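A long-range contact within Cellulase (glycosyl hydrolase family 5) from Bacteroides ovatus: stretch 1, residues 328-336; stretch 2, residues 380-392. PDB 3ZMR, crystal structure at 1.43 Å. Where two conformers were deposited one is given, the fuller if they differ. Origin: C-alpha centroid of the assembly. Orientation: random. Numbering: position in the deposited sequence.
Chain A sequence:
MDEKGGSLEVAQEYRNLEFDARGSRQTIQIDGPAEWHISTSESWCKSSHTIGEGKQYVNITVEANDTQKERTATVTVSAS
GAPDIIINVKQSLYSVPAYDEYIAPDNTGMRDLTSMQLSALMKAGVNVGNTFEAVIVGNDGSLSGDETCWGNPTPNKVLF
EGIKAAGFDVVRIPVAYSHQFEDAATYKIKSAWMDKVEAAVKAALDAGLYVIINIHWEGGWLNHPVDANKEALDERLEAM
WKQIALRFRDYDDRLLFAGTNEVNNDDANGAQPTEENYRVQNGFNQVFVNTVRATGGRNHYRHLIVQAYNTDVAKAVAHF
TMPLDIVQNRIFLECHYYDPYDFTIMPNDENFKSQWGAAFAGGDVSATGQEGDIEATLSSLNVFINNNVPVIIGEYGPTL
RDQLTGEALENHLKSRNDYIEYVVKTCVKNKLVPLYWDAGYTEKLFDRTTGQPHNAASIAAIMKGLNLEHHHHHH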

# COMPACT_ATOMS: atom_id res chain seq x y z
N GLN A 328 7.28 11.82 -10.89
CA GLN A 328 7.87 10.54 -11.26
C GLN A 328 8.55 9.88 -10.04
O GLN A 328 9.25 10.55 -9.26
CB GLN A 328 8.90 10.67 -12.40
CG GLN A 328 8.33 11.16 -13.72
CD GLN A 328 9.29 11.02 -14.90
OE1 GLN A 328 9.58 9.91 -15.35
NE2 GLN A 328 9.75 12.15 -15.43
N ASN A 329 8.29 8.58 -9.89
CA ASN A 329 9.09 7.70 -9.02
C ASN A 329 9.05 8.15 -7.53
O ASN A 329 10.11 8.25 -6.86
CB ASN A 329 10.55 7.60 -9.51
CG ASN A 329 10.65 7.12 -10.93
OD1 ASN A 329 11.35 7.72 -11.74
ND2 ASN A 329 9.97 6.05 -11.24
N ARG A 330 7.83 8.44 -7.05
CA ARG A 330 7.63 8.81 -5.64
C ARG A 330 6.57 7.94 -4.97
O ARG A 330 5.89 8.39 -4.01
CB ARG A 330 7.30 10.30 -5.49
CG ARG A 330 8.41 11.26 -5.89
CD ARG A 330 9.68 11.07 -5.06
NE ARG A 330 10.68 12.12 -5.26
CZ ARG A 330 11.53 12.17 -6.30
NH1 ARG A 330 11.52 11.21 -7.23
NH2 ARG A 330 12.40 13.18 -6.37
N ILE A 331 6.45 6.69 -5.44
CA ILE A 331 5.53 5.70 -4.88
C ILE A 331 6.25 4.39 -4.52
O ILE A 331 7.06 3.84 -5.27
CB ILE A 331 4.34 5.41 -5.81
CG1 ILE A 331 3.47 6.68 -5.96
CG2 ILE A 331 3.48 4.27 -5.25
CD1 ILE A 331 2.33 6.62 -6.92
N PHE A 332 5.94 3.92 -3.32
CA PHE A 332 6.31 2.57 -2.84
C PHE A 332 5.09 1.64 -2.89
O PHE A 332 3.96 2.10 -2.65
CB PHE A 332 6.66 2.58 -1.35
CG PHE A 332 7.99 3.20 -0.97
CD1 PHE A 332 8.20 4.57 -0.98
CD2 PHE A 332 8.99 2.38 -0.46
CE1 PHE A 332 9.42 5.11 -0.55
CE2 PHE A 332 10.21 2.90 -0.04
CZ PHE A 332 10.44 4.27 -0.07
N LEU A 333 5.34 0.35 -3.06
CA LEU A 333 4.34 -0.70 -2.79
C LEU A 333 4.55 -1.22 -1.37
O LEU A 333 5.70 -1.35 -0.89
CB LEU A 333 4.55 -1.88 -3.75
CG LEU A 333 3.73 -3.15 -3.49
CD1 LEU A 333 2.26 -2.89 -3.73
CD2 LEU A 333 4.18 -4.24 -4.43
N GLU A 334 3.44 -1.56 -0.70
CA GLU A 334 3.45 -2.22 0.62
C GLU A 334 2.75 -3.58 0.56
O GLU A 334 1.61 -3.68 0.10
CB GLU A 334 2.79 -1.35 1.68
CG GLU A 334 2.68 -2.00 3.05
CD GLU A 334 2.13 -1.10 4.12
OE1 GLU A 334 1.57 -0.01 3.79
OE2 GLU A 334 2.23 -1.50 5.33
N CYS A 335 3.44 -4.59 1.09
CA CYS A 335 2.89 -5.89 1.42
C CYS A 335 3.20 -6.18 2.88
O CYS A 335 4.10 -5.57 3.48
CB CYS A 335 3.50 -7.00 0.57
SG CYS A 335 3.20 -6.82 -1.22
N HIS A 336 2.44 -7.11 3.46
CA HIS A 336 2.74 -7.66 4.77
C HIS A 336 3.11 -9.11 4.58
O HIS A 336 2.74 -9.72 3.58
CB HIS A 336 1.56 -7.48 5.72
CG HIS A 336 1.18 -6.06 5.98
ND1 HIS A 336 0.02 -5.70 6.62
CD2 HIS A 336 1.83 -4.91 5.70
CE1 HIS A 336 -0.03 -4.38 6.70
NE2 HIS A 336 1.05 -3.88 6.13
N SER A 380 9.63 -13.12 -5.45
CA SER A 380 8.63 -12.84 -6.49
C SER A 380 8.35 -11.32 -6.63
O SER A 380 7.88 -10.86 -7.65
CB SER A 380 7.33 -13.65 -6.27
OG SER A 380 6.54 -13.10 -5.22
N LEU A 381 8.69 -10.57 -5.60
CA LEU A 381 8.59 -9.10 -5.61
C LEU A 381 9.65 -8.40 -6.44
O LEU A 381 9.58 -7.18 -6.65
CB LEU A 381 8.59 -8.56 -4.17
CG LEU A 381 7.34 -8.96 -3.36
CD1 LEU A 381 7.64 -8.73 -1.88
CD2 LEU A 381 6.16 -8.13 -3.83
N ASN A 382 10.59 -9.18 -6.98
CA ASN A 382 11.61 -8.65 -7.91
C ASN A 382 11.00 -7.97 -9.12
O ASN A 382 11.61 -7.07 -9.68
CB ASN A 382 12.68 -9.71 -8.29
CG ASN A 382 12.22 -10.87 -9.18
OD1 ASN A 382 11.07 -11.03 -9.53
ND2 ASN A 382 13.20 -11.71 -9.54
N VAL A 383 9.79 -8.36 -9.51
CA VAL A 383 9.11 -7.71 -10.64
C VAL A 383 8.91 -6.21 -10.37
O VAL A 383 9.03 -5.38 -11.27
CB VAL A 383 7.79 -8.42 -11.01
CG1 VAL A 383 6.75 -8.32 -9.91
CG2 VAL A 383 7.24 -7.87 -12.31
N PHE A 384 8.62 -5.86 -9.12
CA PHE A 384 8.51 -4.46 -8.73
C PHE A 384 9.86 -3.77 -8.65
O PHE A 384 10.05 -2.70 -9.24
CB PHE A 384 7.72 -4.33 -7.40
CG PHE A 384 6.33 -4.84 -7.53
CD1 PHE A 384 5.41 -4.15 -8.28
CD2 PHE A 384 5.95 -6.05 -6.98
CE1 PHE A 384 4.14 -4.65 -8.50
CE2 PHE A 384 4.67 -6.55 -7.19
CZ PHE A 384 3.76 -5.84 -7.92
N ILE A 385 10.82 -4.42 -7.99
CA ILE A 385 12.14 -3.83 -7.79
C ILE A 385 12.77 -3.51 -9.16
O ILE A 385 13.32 -2.43 -9.37
CB ILE A 385 13.06 -4.75 -6.95
CG1 ILE A 385 12.43 -5.00 -5.56
CG2 ILE A 385 14.48 -4.19 -6.85
CD1 ILE A 385 12.20 -3.73 -4.75
N ASN A 386 12.66 -4.46 -10.09
CA ASN A 386 13.24 -4.29 -11.43
C ASN A 386 12.49 -3.27 -12.30
O ASN A 386 13.05 -2.72 -13.25
CB ASN A 386 13.33 -5.62 -12.15
CG ASN A 386 14.42 -6.52 -11.59
OD1 ASN A 386 15.43 -6.04 -11.07
ND2 ASN A 386 14.21 -7.84 -11.69
N ASN A 387 11.24 -2.97 -11.92
CA ASN A 387 10.47 -1.87 -12.47
C ASN A 387 10.66 -0.55 -11.73
O ASN A 387 9.89 0.40 -11.94
CB ASN A 387 8.99 -2.26 -12.59
CG ASN A 387 8.68 -3.04 -13.86
OD1 ASN A 387 9.26 -2.78 -14.90
ND2 ASN A 387 7.70 -3.93 -13.79
N ASN A 388 11.70 -0.49 -10.87
CA ASN A 388 12.02 0.74 -10.13
C ASN A 388 10.92 1.15 -9.13
O ASN A 388 10.81 2.33 -8.79
CB ASN A 388 12.37 1.90 -11.08
CG ASN A 388 13.22 2.98 -10.45
OD1 ASN A 388 14.02 2.75 -9.55
ND2 ASN A 388 13.03 4.20 -10.95
N VAL A 389 10.20 0.15 -8.62
CA VAL A 389 9.17 0.37 -7.58
C VAL A 389 9.64 -0.32 -6.31
O VAL A 389 9.72 -1.58 -6.26
CB VAL A 389 7.82 -0.19 -8.01
CG1 VAL A 389 6.79 -0.01 -6.89
CG2 VAL A 389 7.34 0.48 -9.30
N PRO A 390 10.01 0.48 -5.28
CA PRO A 390 10.46 -0.14 -4.04
C PRO A 390 9.30 -0.75 -3.28
O PRO A 390 8.13 -0.41 -3.52
CB PRO A 390 11.08 1.03 -3.29
CG PRO A 390 10.25 2.22 -3.72
CD PRO A 390 9.96 1.94 -5.18
N VAL A 391 9.66 -1.66 -2.38
CA VAL A 391 8.67 -2.43 -1.63
C VAL A 391 9.02 -2.40 -0.15
O VAL A 391 10.13 -2.74 0.24
CB VAL A 391 8.56 -3.90 -2.10
CG1 VAL A 391 7.51 -4.66 -1.33
CG2 VAL A 391 8.29 -3.99 -3.60
N ILE A 392 8.03 -1.99 0.65
CA ILE A 392 8.08 -2.08 2.09
C ILE A 392 7.29 -3.31 2.52
O ILE A 392 6.15 -3.50 2.13
CB ILE A 392 7.49 -0.82 2.74
CG1 ILE A 392 8.40 0.38 2.47
CG2 ILE A 392 7.35 -0.98 4.25
CD1 ILE A 392 7.73 1.72 2.65
O HOH W 1 8.71 3.97 -9.86
O HOH W 2 11.64 4.26 -13.51

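Residues 331-336 form a strand that pairs in parallel with the short strand at Val391 and Ile392, with Leu333 opposite Val391 and Glu334 opposite Ile392. Three backbone hydrogen bonds fix this register: Leu333 N to Pro390 O (2.9 Å), Ile392 N to Leu333 O (2.9 Å) and Cys335 N to Ile392 O (3.1 Å). Leu333 thus engages the neighbouring strand through both its amide and its carbonyl, while Pro390, which lacks an amide hydrogen, contributes its carbonyl oxygen.

The side chains pack on both faces of this pairing. On the face of Leu333 and Val391, the buried Leu333 adopts a t, p rotamer that sets CD2 over the Phe384 ring, 3.6 Å from its centroid, a CH-pi contact that packs the helix of stretch 2, which leads towards Val391 and Ile392, against the strand of Leu333. Leu381 extends this apolar patch, its CD2 lying 4.2 Å from Cys335 SG. On the other face, Pro390 CG sits over the Phe332 ring, 3.7 Å from the centroid, and Ile392 CD1 approaches Phe332 CD2 to 3.4 Å. Glu334 shares that face, but its carboxylate is engaged by His336, with NE2 donating to OE2 (2.8 Å).

At the exposed margin, contact becomes polar: one water accepts from Asn329 ND2 (2.8 Å) and donates to Asn388 O (2.9 Å), bridging the two loops.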